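Local coordinates for purine catabolism protein pucG (Bacillus subtilis, PDB 3ISL), which catalyses the pyridoxal-phosphate-dependent transfer of an amino group from (S)-ureidoglycine to glyoxylate, giving oxalurate and glycine in purine catabolism, at residues A[66-71]-A[246-251]; A[74-79]-A[106-111]; A[48-53]-A[256-261]; A[89-94]-A[100-105]. One frame throughout, in Å; residues are numbered along the deposited sequence.

Contact 1 (A[66-71]-A[246-251]). With PLP (pyridoxal-5'-phosphate), chain C.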
loop_
_atom_site.group_PDB
_atom_site.type_symbol
_atom_site.label_atom_id
_atom_site.label_comp_id
_atom_site.label_asym_id
_atom_site.label_seq_id
_atom_site.Cartn_x
_atom_site.Cartn_y
_atom_site.Cartn_z
ATOM N N PRO A 66 3.820 -5.996 9.123
ATOM C CA PRO A 66 3.928 -4.966 8.089
ATOM C C PRO A 66 2.754 -3.955 8.114
ATOM O O PRO A 66 1.689 -4.263 8.562
ATOM C CB PRO A 66 3.844 -5.768 6.777
ATOM C CG PRO A 66 3.119 -6.964 7.123
ATOM C CD PRO A 66 3.313 -7.268 8.594
ATOM N N ILE A 67 2.970 -2.765 7.608
ATOM C CA ILE A 67 1.830 -1.906 7.352
ATOM C C ILE A 67 1.728 -1.769 5.815
ATOM O O ILE A 67 2.720 -1.967 5.069
ATOM C CB ILE A 67 1.901 -0.484 8.092
ATOM C CG1 ILE A 67 2.961 0.381 7.485
ATOM C CG2 ILE A 67 2.095 -0.519 9.626
ATOM C CD1 ILE A 67 2.300 1.505 6.621
ATOM N N ASP A 68 0.549 -1.392 5.337
ATOM C CA ASP A 68 0.276 -1.512 3.919
ATOM C C ASP A 68 0.559 -0.117 3.427
ATOM O O ASP A 68 -0.157 0.821 3.750
ATOM C CB ASP A 68 -1.191 -1.936 3.712
ATOM C CG ASP A 68 -1.457 -3.383 4.108
ATOM O OD1 ASP A 68 -2.629 -3.829 4.037
ATOM O OD2 ASP A 68 -0.477 -4.057 4.541
ATOM N N GLY A 69 1.638 0.077 2.703
ATOM C CA GLY A 69 1.982 1.431 2.302
ATOM C C GLY A 69 3.392 1.240 1.886
ATOM O O GLY A 69 4.005 0.213 2.245
ATOM N N THR A 70 3.926 2.187 1.134
ATOM C CA THR A 70 5.358 2.145 0.901
ATOM C C THR A 70 6.130 2.328 2.235
ATOM O O THR A 70 5.524 2.547 3.339
ATOM C CB THR A 70 5.817 3.068 -0.325
ATOM O OG1 THR A 70 6.228 4.378 0.107
ATOM C CG2 THR A 70 4.698 3.190 -1.352
ATOM N N SER A 71 7.454 2.191 2.145
ATOM C CA SER A 71 8.289 2.251 3.317
ATOM C C SER A 71 8.011 3.505 4.141
ATOM O O SER A 71 7.973 3.473 5.365
ATOM C CB SER A 71 9.718 2.274 2.866
ATOM O OG SER A 71 9.894 1.316 1.863
ATOM N N SER A 246 -3.537 10.339 11.710
ATOM C CA SER A 246 -3.896 9.367 10.679
ATOM C C SER A 246 -4.665 8.158 11.274
ATOM O O SER A 246 -4.136 7.426 12.130
ATOM C CB SER A 246 -2.637 8.909 9.924
ATOM O OG SER A 246 -2.957 7.983 8.907
ATOM N N ASN A 247 -5.918 7.983 10.851
ATOM C CA ASN A 247 -6.630 6.739 11.129
ATOM C C ASN A 247 -5.916 5.506 10.522
ATOM O O ASN A 247 -5.746 4.474 11.199
ATOM C CB ASN A 247 -8.087 6.810 10.620
ATOM C CG ASN A 247 -8.804 5.454 10.732
ATOM O OD1 ASN A 247 -9.317 5.094 11.802
ATOM N ND2 ASN A 247 -8.815 4.686 9.631
ATOM N N TYR A 248 -5.502 5.620 9.245
ATOM C CA TYR A 248 -4.865 4.506 8.520
ATOM C C TYR A 248 -3.495 4.140 9.135
ATOM O O TYR A 248 -3.170 2.948 9.267
ATOM C CB TYR A 248 -4.727 4.847 7.030
ATOM C CG TYR A 248 -4.214 3.738 6.132
ATOM C CD1 TYR A 248 -5.091 2.752 5.628
ATOM C CD2 TYR A 248 -2.843 3.676 5.782
ATOM C CE1 TYR A 248 -4.636 1.766 4.773
ATOM C CE2 TYR A 248 -2.351 2.695 4.925
ATOM C CZ TYR A 248 -3.244 1.726 4.415
ATOM O OH TYR A 248 -2.764 0.728 3.546
ATOM N N PHE A 249 -2.734 5.147 9.572
ATOM C CA PHE A 249 -1.433 4.921 10.262
ATOM C C PHE A 249 -1.518 4.790 11.804
ATOM O O PHE A 249 -0.508 4.941 12.502
ATOM C CB PHE A 249 -0.413 6.009 9.835
ATOM C CG PHE A 249 -0.132 6.049 8.333
ATOM C CD1 PHE A 249 0.011 4.859 7.588
ATOM C CD2 PHE A 249 -0.022 7.270 7.674
ATOM C CE1 PHE A 249 0.256 4.890 6.202
ATOM C CE2 PHE A 249 0.229 7.322 6.284
ATOM C CZ PHE A 249 0.346 6.126 5.550
ATOM N N ASP A 250 -2.727 4.517 12.338
ATOM C CA ASP A 250 -2.940 4.395 13.800
ATOM C C ASP A 250 -2.437 3.008 14.322
ATOM O O ASP A 250 -3.185 2.007 14.276
ATOM C CB ASP A 250 -4.429 4.647 14.154
ATOM C CG ASP A 250 -4.696 4.714 15.702
ATOM O OD1 ASP A 250 -5.818 5.181 16.094
ATOM O OD2 ASP A 250 -3.781 4.325 16.508
ATOM N N LEU A 251 -1.180 2.942 14.782
ATOM C CA LEU A 251 -0.576 1.646 15.210
ATOM C C LEU A 251 -1.346 0.960 16.344
ATOM O O LEU A 251 -1.247 -0.242 16.533
ATOM C CB LEU A 251 0.921 1.805 15.600
ATOM C CG LEU A 251 1.854 2.324 14.509
ATOM C CD1 LEU A 251 3.290 2.263 14.970
ATOM C CD2 LEU A 251 1.708 1.591 13.150
HETATM N N1 PLP C . 14.007 5.662 3.379
HETATM C C2 PLP C . 15.303 5.293 2.783
HETATM C C2A PLP C . 16.532 5.273 3.471
HETATM C C3 PLP C . 15.418 4.932 1.434
HETATM O O3 PLP C . 16.623 4.581 0.881
HETATM C C4 PLP C . 14.329 4.876 0.593
HETATM C C4A PLP C . 14.527 4.438 -0.910
HETATM C C5 PLP C . 13.084 5.203 1.115
HETATM C C6 PLP C . 12.892 5.607 2.475
HETATM C C5A PLP C . 11.943 5.182 0.153
HETATM O O4P PLP C . 10.947 4.398 0.616
HETATM P P PLP C . 9.757 4.290 -0.419
HETATM O O1P PLP C . 10.108 4.896 -1.772
HETATM O O2P PLP C . 8.545 5.020 0.454
HETATM O O3P PLP C . 9.311 2.676 -0.555
#
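Ile67 and Phe249 are the closest pair of backbones here, with their CA atoms 8.1 Å apart, so side chains must bridge the space between strand 63-68 and the type I turn from Asn247 to Asp250. Tyr248 does so with a polar bond. Its CG lies anti to the backbone N (chi1 -174°), which extends the phenol toward the strand until OH donates to Asp68 O at 2.6 Å. The carbonyl oxygen sits at the ring edge, near the ring plane, while the donor rises 40° out of the carbonyl plane. Ile67 supplies the apolar part and splits its branches: CD1 comes obliquely to the Phe249 ring, 4.0 Å from Phe249 CE1, and CG2 reaches Leu251 CD2 at 4.1 Å; the isoleucine side chain crosses each of these two at about a right angle. Next in the chain comes the phosphate site of this class-V, fold-type I aminotransferase, at the N-terminus of helix 71-82. There Ser71 OG donates to PLP O3P at 2.8 Å and Ser71 N adds a weak bond to the same oxygen; Thr70 OG1 faces PLP O2P across a distance too short in the model to interpret closely. Tyr248 OH is also bonded to Thr70 N of the second subunit, so the phenol ties both chains together beside the cofactor sites. A phenylalanine in its place would probably leave Asp68 O and that Thr70 N of the second subunit without their shared partner. On the turn itself, Ser246 OG accepts from Phe249 N at 2.9 Å, an ST motif.

Contact 2 (A[74-79]-A[106-111]); sequences GIEAVL and ERYGAN
CG of Glu76 lies anti to its own N (chi1 -177°) with the chain extended beyond it, and CG of Tyr108 lies anti to its carbonyl carbon (chi1 -71°), sending the ring from the end of helix 96-107 toward helix 71-82, where the two side chains meet. Tyr108 OH then donates to Glu76 OE1 at 2.8 Å, and the carboxylate oxygen accepts with its anti lone pair, on the side away from OE2. The carboxylate is turned 68° against the ring and approaches at its edge. The glutamate's aliphatic part adds packing, CG of Glu76 lying 3.7 Å from Tyr108 CE2. The tyrosine sits where its helix stops. Tyr108 is the first residue to leave helical angles, and Gly109, at positive phi, is the C-prime residue of a Schellman motif in which Gly109 N bonds to Glu106 O at 2.8 Å and Ala110 N reaches back to Ala105 O. Glu76 is also an interface residue, its OE1 hydrogen-bonded to Ser246 OG of the second subunit and its OE2 to Tyr248 N of the second subunit. A leucine here would probably leave the Tyr108 hydroxyl and both of those groups across the interface without their acceptor. Three bonds, one intramolecular and two between subunits, therefore hold a buried carboxylate and fix its rotation; these partners would be expected to offset much of the cost of burying its charge.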
loop_
_atom_site.group_PDB
_atom_site.type_symbol
_atom_site.label_atom_id
_atom_site.label_comp_id
_atom_site.label_asym_id
_atom_site.label_seq_id
_atom_site.Cartn_x
_atom_site.Cartn_y
_atom_site.Cartn_z
ATOM N N GLY A 74 5.197 3.500 6.307
ATOM C CA GLY A 74 5.597 2.813 7.515
ATOM C C GLY A 74 6.267 3.771 8.482
ATOM O O GLY A 74 5.987 3.771 9.671
ATOM N N ILE A 75 7.198 4.565 7.961
ATOM C CA ILE A 75 7.891 5.546 8.771
ATOM C C ILE A 75 6.913 6.571 9.371
ATOM O O ILE A 75 6.981 6.885 10.558
ATOM C CB ILE A 75 8.936 6.277 7.941
ATOM C CG1 ILE A 75 10.032 5.282 7.453
ATOM C CG2 ILE A 75 9.471 7.500 8.770
ATOM C CD1 ILE A 75 11.101 5.951 6.494
ATOM N N GLU A 76 6.002 7.086 8.535
ATOM C CA GLU A 76 4.990 8.010 8.967
ATOM C C GLU A 76 4.063 7.432 10.060
ATOM O O GLU A 76 3.786 8.123 11.082
ATOM C CB GLU A 76 4.200 8.577 7.755
ATOM C CG GLU A 76 3.134 9.646 8.174
ATOM C CD GLU A 76 2.660 10.500 7.013
ATOM O OE1 GLU A 76 1.640 11.192 7.161
ATOM O OE2 GLU A 76 3.315 10.510 5.952
ATOM N N ALA A 77 3.627 6.178 9.895
ATOM C CA ALA A 77 2.735 5.562 10.894
ATOM C C ALA A 77 3.453 5.479 12.256
ATOM O O ALA A 77 2.865 5.818 13.284
ATOM C CB ALA A 77 2.233 4.190 10.451
ATOM N N VAL A 78 4.724 5.047 12.269
ATOM C CA VAL A 78 5.450 5.020 13.527
ATOM C C VAL A 78 5.530 6.461 14.070
ATOM O O VAL A 78 5.106 6.708 15.198
ATOM C CB VAL A 78 6.830 4.363 13.424
ATOM C CG1 VAL A 78 7.603 4.539 14.762
ATOM C CG2 VAL A 78 6.716 2.845 13.071
ATOM N N LEU A 79 6.021 7.423 13.282
ATOM C CA LEU A 79 6.207 8.776 13.843
ATOM C C LEU A 79 4.873 9.445 14.250
ATOM O O LEU A 79 4.807 10.117 15.284
ATOM C CB LEU A 79 6.982 9.649 12.877
ATOM C CG LEU A 79 8.450 9.241 12.693
ATOM C CD1 LEU A 79 9.004 9.990 11.550
ATOM C CD2 LEU A 79 9.211 9.540 14.008
ATOM N N GLU A 106 7.536 17.320 11.615
ATOM C CA GLU A 106 7.016 18.718 11.705
ATOM C C GLU A 106 5.538 18.766 11.425
ATOM O O GLU A 106 4.780 19.404 12.145
ATOM C CB GLU A 106 7.724 19.644 10.727
ATOM C CG GLU A 106 8.534 20.655 11.459
ATOM C CD GLU A 106 9.719 21.164 10.676
ATOM O OE1 GLU A 106 9.723 21.026 9.420
ATOM O OE2 GLU A 106 10.641 21.710 11.353
ATOM N N ARG A 107 5.150 18.046 10.371
ATOM C CA ARG A 107 3.768 17.900 9.999
ATOM C C ARG A 107 2.915 17.346 11.143
ATOM O O ARG A 107 1.761 17.732 11.264
ATOM C CB ARG A 107 3.626 17.092 8.685
ATOM C CG ARG A 107 4.239 17.855 7.453
ATOM C CD ARG A 107 3.536 17.471 6.127
ATOM N NE ARG A 107 4.255 17.906 4.912
ATOM C CZ ARG A 107 3.755 17.899 3.659
ATOM N NH1 ARG A 107 2.492 17.536 3.392
ATOM N NH2 ARG A 107 4.519 18.297 2.651
ATOM N N TYR A 108 3.475 16.493 12.002
ATOM C CA TYR A 108 2.704 16.040 13.189
ATOM C C TYR A 108 2.814 16.965 14.415
ATOM O O TYR A 108 2.367 16.638 15.508
ATOM C CB TYR A 108 2.944 14.550 13.514
ATOM C CG TYR A 108 2.277 13.688 12.462
ATOM C CD1 TYR A 108 0.891 13.433 12.528
ATOM C CD2 TYR A 108 2.985 13.226 11.350
ATOM C CE1 TYR A 108 0.231 12.723 11.533
ATOM C CE2 TYR A 108 2.350 12.487 10.362
ATOM C CZ TYR A 108 0.924 12.255 10.472
ATOM O OH TYR A 108 0.228 11.522 9.548
ATOM N N GLY A 109 3.402 18.135 14.221
ATOM C CA GLY A 109 3.410 19.147 15.307
ATOM C C GLY A 109 4.627 19.101 16.247
ATOM O O GLY A 109 4.673 19.827 17.245
ATOM N N ALA A 110 5.607 18.264 15.923
ATOM C CA ALA A 110 6.847 18.191 16.711
ATOM C C ALA A 110 7.659 19.469 16.607
ATOM O O ALA A 110 7.693 20.092 15.560
ATOM C CB ALA A 110 7.711 17.018 16.248
ATOM N N ASN A 111 8.319 19.848 17.697
ATOM C CA ASN A 111 9.417 20.786 17.620
ATOM C C ASN A 111 10.671 19.996 17.180
ATOM O O ASN A 111 11.233 19.249 17.958
ATOM C CB ASN A 111 9.582 21.461 18.992
ATOM C CG ASN A 111 10.742 22.470 19.055
ATOM O OD1 ASN A 111 11.099 22.919 20.154
ATOM N ND2 ASN A 111 11.314 22.855 17.899
#

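Contact 3 (A[48-53]-A[256-261])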
loop_
_atom_site.group_PDB
_atom_site.type_symbol
_atom_site.label_atom_id
_atom_site.label_comp_id
_atom_site.label_asym_id
_atom_site.label_seq_id
_atom_site.Cartn_x
_atom_site.Cartn_y
_atom_site.Cartn_z
ATOM N N GLU A 48 2.955 -16.351 11.063
ATOM C CA GLU A 48 4.301 -16.781 10.716
ATOM C C GLU A 48 5.125 -15.626 10.162
ATOM O O GLU A 48 6.362 -15.555 10.328
ATOM C CB GLU A 48 4.181 -17.832 9.624
ATOM C CG GLU A 48 5.473 -18.557 9.352
ATOM C CD GLU A 48 5.187 -19.851 8.618
ATOM O OE1 GLU A 48 4.068 -19.934 8.003
ATOM O OE2 GLU A 48 6.073 -20.761 8.714
ATOM N N THR A 49 4.455 -14.713 9.483
ATOM C CA THR A 49 5.214 -13.562 8.945
ATOM C C THR A 49 5.785 -12.735 10.121
ATOM O O THR A 49 6.933 -12.282 10.044
ATOM C CB THR A 49 4.393 -12.666 8.015
ATOM O OG1 THR A 49 4.034 -13.427 6.842
ATOM C CG2 THR A 49 5.271 -11.427 7.556
ATOM N N MET A 50 4.987 -12.527 11.175
ATOM C CA MET A 50 5.424 -11.778 12.350
ATOM C C MET A 50 6.617 -12.477 13.046
ATOM O O MET A 50 7.597 -11.811 13.373
ATOM C CB MET A 50 4.266 -11.510 13.349
ATOM C CG MET A 50 2.977 -10.710 12.860
ATOM S SD MET A 50 1.965 -10.606 14.323
ATOM C CE MET A 50 0.288 -10.362 13.768
ATOM N N GLU A 51 6.597 -13.809 13.225
ATOM C CA GLU A 51 7.765 -14.515 13.745
ATOM C C GLU A 51 9.009 -14.292 12.882
ATOM O O GLU A 51 10.106 -14.234 13.366
ATOM C CB GLU A 51 7.530 -16.046 13.847
ATOM C CG GLU A 51 6.559 -16.495 14.997
ATOM C CD GLU A 51 7.167 -16.416 16.473
ATOM O OE1 GLU A 51 8.186 -15.660 16.791
ATOM O OE2 GLU A 51 6.586 -17.151 17.337
ATOM N N MET A 52 8.848 -14.322 11.577
ATOM C CA MET A 52 9.999 -14.214 10.687
ATOM C C MET A 52 10.550 -12.792 10.737
ATOM O O MET A 52 11.773 -12.574 10.636
ATOM C CB MET A 52 9.608 -14.610 9.231
ATOM C CG MET A 52 9.577 -16.148 9.048
ATOM S SD MET A 52 9.415 -16.668 7.288
ATOM C CE MET A 52 7.940 -15.838 6.747
ATOM N N LEU A 53 9.644 -11.817 10.873
ATOM C CA LEU A 53 10.081 -10.408 11.000
ATOM C C LEU A 53 10.852 -10.203 12.315
ATOM O O LEU A 53 11.821 -9.468 12.342
ATOM C CB LEU A 53 8.931 -9.389 10.914
ATOM C CG LEU A 53 8.253 -9.373 9.531
ATOM C CD1 LEU A 53 7.119 -8.338 9.566
ATOM C CD2 LEU A 53 9.255 -9.039 8.417
ATOM N N ASP A 256 -4.329 -4.221 17.236
ATOM C CA ASP A 256 -5.527 -5.055 17.462
ATOM C C ASP A 256 -5.873 -5.837 16.163
ATOM O O ASP A 256 -6.443 -6.945 16.219
ATOM C CB ASP A 256 -6.723 -4.207 17.967
ATOM C CG ASP A 256 -6.705 -3.943 19.528
ATOM O OD1 ASP A 256 -5.787 -4.364 20.292
ATOM O OD2 ASP A 256 -7.645 -3.280 19.992
ATOM N N TYR A 257 -5.517 -5.249 15.008
ATOM C CA TYR A 257 -5.534 -5.932 13.695
ATOM C C TYR A 257 -4.609 -7.169 13.654
ATOM O O TYR A 257 -5.001 -8.250 13.171
ATOM C CB TYR A 257 -5.190 -4.977 12.515
ATOM C CG TYR A 257 -5.605 -5.579 11.192
ATOM C CD1 TYR A 257 -6.903 -5.431 10.745
ATOM C CD2 TYR A 257 -4.703 -6.340 10.396
ATOM C CE1 TYR A 257 -7.343 -6.021 9.558
ATOM C CE2 TYR A 257 -5.121 -6.925 9.185
ATOM C CZ TYR A 257 -6.459 -6.764 8.789
ATOM O OH TYR A 257 -6.950 -7.297 7.643
ATOM N N TRP A 258 -3.382 -6.997 14.151
ATOM C CA TRP A 258 -2.326 -8.000 14.013
ATOM C C TRP A 258 -2.172 -8.770 15.362
ATOM O O TRP A 258 -1.054 -8.974 15.850
ATOM C CB TRP A 258 -0.991 -7.329 13.591
ATOM C CG TRP A 258 -0.834 -7.034 12.102
ATOM C CD1 TRP A 258 -1.104 -5.834 11.462
ATOM C CD2 TRP A 258 -0.344 -7.936 11.066
ATOM N NE1 TRP A 258 -0.831 -5.946 10.099
ATOM C CE2 TRP A 258 -0.360 -7.217 9.836
ATOM C CE3 TRP A 258 0.106 -9.283 11.054
ATOM C CZ2 TRP A 258 0.033 -7.815 8.615
ATOM C CZ3 TRP A 258 0.490 -9.882 9.805
ATOM C CH2 TRP A 258 0.465 -9.148 8.639
ATOM N N SER A 259 -3.303 -9.123 15.983
ATOM C CA SER A 259 -3.343 -10.051 17.138
ATOM C C SER A 259 -4.755 -10.661 17.311
ATOM O O SER A 259 -5.630 -10.447 16.460
ATOM C CB SER A 259 -2.781 -9.422 18.440
ATOM O OG SER A 259 -3.474 -8.236 18.785
ATOM N N GLU A 260 -4.941 -11.420 18.392
ATOM C CA GLU A 260 -6.138 -12.248 18.671
ATOM C C GLU A 260 -7.507 -11.639 18.312
ATOM O O GLU A 260 -8.392 -12.352 17.798
ATOM C CB GLU A 260 -6.161 -12.689 20.154
ATOM C CG GLU A 260 -5.195 -13.837 20.521
ATOM C CD GLU A 260 -3.706 -13.428 20.693
ATOM O OE1 GLU A 260 -3.254 -12.320 20.261
ATOM O OE2 GLU A 260 -2.982 -14.268 21.276
ATOM N N ARG A 261 -7.688 -10.342 18.582
ATOM C CA ARG A 261 -9.022 -9.737 18.456
ATOM C C ARG A 261 -9.514 -9.446 17.011
ATOM O O ARG A 261 -10.731 -9.266 16.786
ATOM C CB ARG A 261 -9.236 -8.603 19.491
ATOM C CG ARG A 261 -9.572 -9.224 20.912
ATOM C CD ARG A 261 -9.681 -8.241 22.085
ATOM N NE ARG A 261 -10.846 -7.352 21.985
ATOM C CZ ARG A 261 -11.636 -6.987 22.998
ATOM N NH1 ARG A 261 -11.446 -7.460 24.239
ATOM N NH2 ARG A 261 -12.647 -6.152 22.763
#
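Met50 reaches from helix 40-56 to the indole of Trp258 as an almost fully stretched side chain. Its CG lies anti to the carbonyl carbon (chi1 -58°), and the chain then runs on extended through SD, which carries the thioether toward the residue just past the end of helix 251-257. The CA atoms of Met50 and Trp258 are 8.8 Å apart. Trp258 turns its ring back toward the helix; its CG, like that of Met50, lies anti to the carbonyl carbon, and chi2 of 96° turns the indole plane roughly perpendicular to the plane of CA, CB and CG. The two side chains cross obliquely. CG of Met50 packs on the benzo ring, 3.7 Å from Trp258 CE3, and SD of Met50 lies 4.0 Å from Trp258 CE3. Measured to the centroid of the six-membered ring, SD of Met50 is 5.3 Å away and 69° off the ring normal of Trp258, an oblique placement. The terminal methyl CE is modelled too close to Trp258 for carbon contact, which makes its exact position doubtful, whereas the CG and SD distances are normal. The indole also stacks with the ring of Tyr65 and packs on Pro66, both of strand 63-68, and Met50 touches Tyr65 as well, so helix, loop and sheet-edge strand share one apolar cluster. By its sulfur geometry the pair is a Met-aromatic contact, here joining a helix before the first strand of the aminotransferase sheet to the loop that follows helix 251-257.

Contact 4 (A[89-94]-A[100-105]); sequences VLIPIY and LLTEIA
Ile91 and Thr102, which lose 77 and 54 Å² to the contact, form its centre, and Ala105 follows with 33 Å². The isoleucine is extended at its tip (chi2 178°), driving CD1 into the surface of helix 96-107, where it meets Thr102 CG2 at 3.5 Å and Ala105 CB at 4.2 Å. Its other branch, CG2, lies against the flank of Leu101, 3.9 Å from Leu101 CB. Thr102 turns its methyl, not its hydroxyl, to the strand: with chi1 at 77° OG1 sits between the backbone N and the carbonyl carbon and is hydrogen-bonded to Tyr99 O about one helical turn back, while CG2 is left facing the isoleucines. Ile93 presses on that methyl at about a right angle, its CD1 only 3.2 Å from Thr102 CG2, tighter than usual van der Waals packing. At the other end Val89 CG1 rests 4.2 Å from Ala105 CB. Val89, Ile91 and Ile93, alternate residues of the strand, thus give one apolar row, laid over Leu101, Thr102 and Ala105, which span about one helical turn. The short segments run nearly antiparallel, at 160°, with axes 9.2 Å apart, as expected where a helix returns across a strand in a beta-alpha-beta unit. This unit continues into strand 111-116, whose Val112 also packs on Ile91, Thr102 and Ala105; helix 71-82 adjoins the helix at Leu101, and strand 139-143 flanks strand 88-93 within the sheet.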
loop_
_atom_site.group_PDB
_atom_site.type_symbol
_atom_site.label_atom_id
_atom_site.label_comp_id
_atom_site.label_asym_id
_atom_site.label_seq_id
_atom_site.Cartn_x
_atom_site.Cartn_y
_atom_site.Cartn_z
ATOM N N VAL A 89 11.949 16.441 19.059
ATOM C CA VAL A 89 12.413 15.353 18.220
ATOM C C VAL A 89 13.755 15.761 17.617
ATOM O O VAL A 89 13.856 16.751 16.895
ATOM C CB VAL A 89 11.375 15.028 17.084
ATOM C CG1 VAL A 89 11.917 13.927 16.117
ATOM C CG2 VAL A 89 9.940 14.648 17.658
ATOM N N LEU A 90 14.778 14.970 17.919
ATOM C CA LEU A 90 16.131 15.223 17.454
ATOM C C LEU A 90 16.347 14.373 16.185
ATOM O O LEU A 90 16.204 13.171 16.223
ATOM C CB LEU A 90 17.142 14.727 18.478
ATOM C CG LEU A 90 18.521 15.395 18.623
ATOM C CD1 LEU A 90 19.621 14.394 18.984
ATOM C CD2 LEU A 90 18.990 16.471 17.618
ATOM N N ILE A 91 16.765 14.996 15.108
ATOM C CA ILE A 91 16.978 14.255 13.880
ATOM C C ILE A 91 18.360 14.615 13.347
ATOM O O ILE A 91 18.551 15.701 12.817
ATOM C CB ILE A 91 15.902 14.586 12.840
ATOM C CG1 ILE A 91 14.507 14.496 13.494
ATOM C CG2 ILE A 91 16.018 13.621 11.610
ATOM C CD1 ILE A 91 13.307 14.850 12.581
ATOM N N PRO A 92 19.314 13.703 13.475
ATOM C CA PRO A 92 20.602 13.991 12.856
ATOM C C PRO A 92 20.508 13.579 11.393
ATOM O O PRO A 92 20.272 12.429 11.110
ATOM C CB PRO A 92 21.609 13.089 13.628
ATOM C CG PRO A 92 20.846 12.442 14.747
ATOM C CD PRO A 92 19.344 12.470 14.272
ATOM N N ILE A 93 20.764 14.522 10.495
ATOM C CA ILE A 93 20.576 14.380 9.066
ATOM C C ILE A 93 21.891 14.372 8.297
ATOM O O ILE A 93 22.685 15.307 8.391
ATOM C CB ILE A 93 19.735 15.540 8.590
ATOM C CG1 ILE A 93 18.310 15.425 9.180
ATOM C CG2 ILE A 93 19.655 15.590 7.023
ATOM C CD1 ILE A 93 17.628 16.828 9.181
ATOM N N TYR A 94 22.152 13.295 7.558
ATOM C CA TYR A 94 23.402 13.257 6.764
ATOM C C TYR A 94 23.105 12.918 5.286
ATOM O O TYR A 94 24.013 12.683 4.467
ATOM C CB TYR A 94 24.423 12.305 7.399
ATOM C CG TYR A 94 23.936 10.882 7.562
ATOM C CD1 TYR A 94 23.090 10.513 8.629
ATOM C CD2 TYR A 94 24.269 9.915 6.616
ATOM C CE1 TYR A 94 22.655 9.225 8.735
ATOM C CE2 TYR A 94 23.842 8.633 6.716
ATOM C CZ TYR A 94 23.057 8.276 7.763
ATOM O OH TYR A 94 22.625 6.986 7.777
ATOM N N LEU A 100 13.238 13.771 4.974
ATOM C CA LEU A 100 11.901 13.237 5.032
ATOM C C LEU A 100 11.452 13.014 6.485
ATOM O O LEU A 100 10.311 13.258 6.833
ATOM C CB LEU A 100 11.860 11.892 4.292
ATOM C CG LEU A 100 10.621 11.027 4.195
ATOM C CD1 LEU A 100 9.489 11.734 3.438
ATOM C CD2 LEU A 100 11.066 9.639 3.490
ATOM N N LEU A 101 12.349 12.521 7.338
ATOM C CA LEU A 101 11.984 12.356 8.731
ATOM C C LEU A 101 11.573 13.712 9.322
ATOM O O LEU A 101 10.631 13.760 10.103
ATOM C CB LEU A 101 13.170 11.817 9.552
ATOM C CG LEU A 101 13.676 10.412 9.236
ATOM C CD1 LEU A 101 14.789 10.119 10.253
ATOM C CD2 LEU A 101 12.555 9.351 9.263
ATOM N N THR A 102 12.288 14.802 8.973
ATOM C CA THR A 102 11.967 16.082 9.592
ATOM C C THR A 102 10.612 16.606 9.080
ATOM O O THR A 102 9.795 17.148 9.843
ATOM C CB THR A 102 13.101 17.173 9.502
ATOM O OG1 THR A 102 13.152 17.753 8.198
ATOM C CG2 THR A 102 14.461 16.633 9.861
ATOM N N GLU A 103 10.372 16.423 7.793
ATOM C CA GLU A 103 9.062 16.731 7.197
ATOM C C GLU A 103 7.882 16.100 7.934
ATOM O O GLU A 103 6.931 16.779 8.314
ATOM C CB GLU A 103 9.070 16.195 5.780
ATOM C CG GLU A 103 9.570 17.124 4.791
ATOM C CD GLU A 103 8.470 18.024 4.410
ATOM O OE1 GLU A 103 7.332 17.496 4.486
ATOM O OE2 GLU A 103 8.716 19.215 4.085
ATOM N N ILE A 104 7.954 14.785 8.091
ATOM C CA ILE A 104 6.933 14.006 8.773
ATOM C C ILE A 104 6.749 14.484 10.220
ATOM O O ILE A 104 5.618 14.765 10.659
ATOM C CB ILE A 104 7.284 12.485 8.709
ATOM C CG1 ILE A 104 7.081 11.946 7.283
ATOM C CG2 ILE A 104 6.392 11.731 9.630
ATOM C CD1 ILE A 104 7.913 10.729 6.934
ATOM N N ALA A 105 7.852 14.575 10.979
ATOM C CA ALA A 105 7.763 15.007 12.359
ATOM C C ALA A 105 7.135 16.395 12.485
ATOM O O ALA A 105 6.302 16.632 13.379
ATOM C CB ALA A 105 9.174 14.975 13.064
#

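All four contacts are buried, but their chemistry differs. Contact 4 is purely apolar, strand against helix inside the beta-alpha-beta unit, and contact 3, also apolar, is built on sulfur and indole; its centre lies farthest from that of the chain, at about 22 Å. Contacts 1 and 2 each centre on a tyrosine hydroxyl donating to oxygen, and both extend polar bonds into the second subunit. Contacts 2 and 4 share helix 96-107, and Ile75 of contact 2 packs on Leu101 of contact 4. Phe249 and Leu251 of contact 1 pack on Ala77 of contact 2, while Pro66 meets Trp258 of contact 3. Contact 1 alone includes residues that bind the cofactor phosphate.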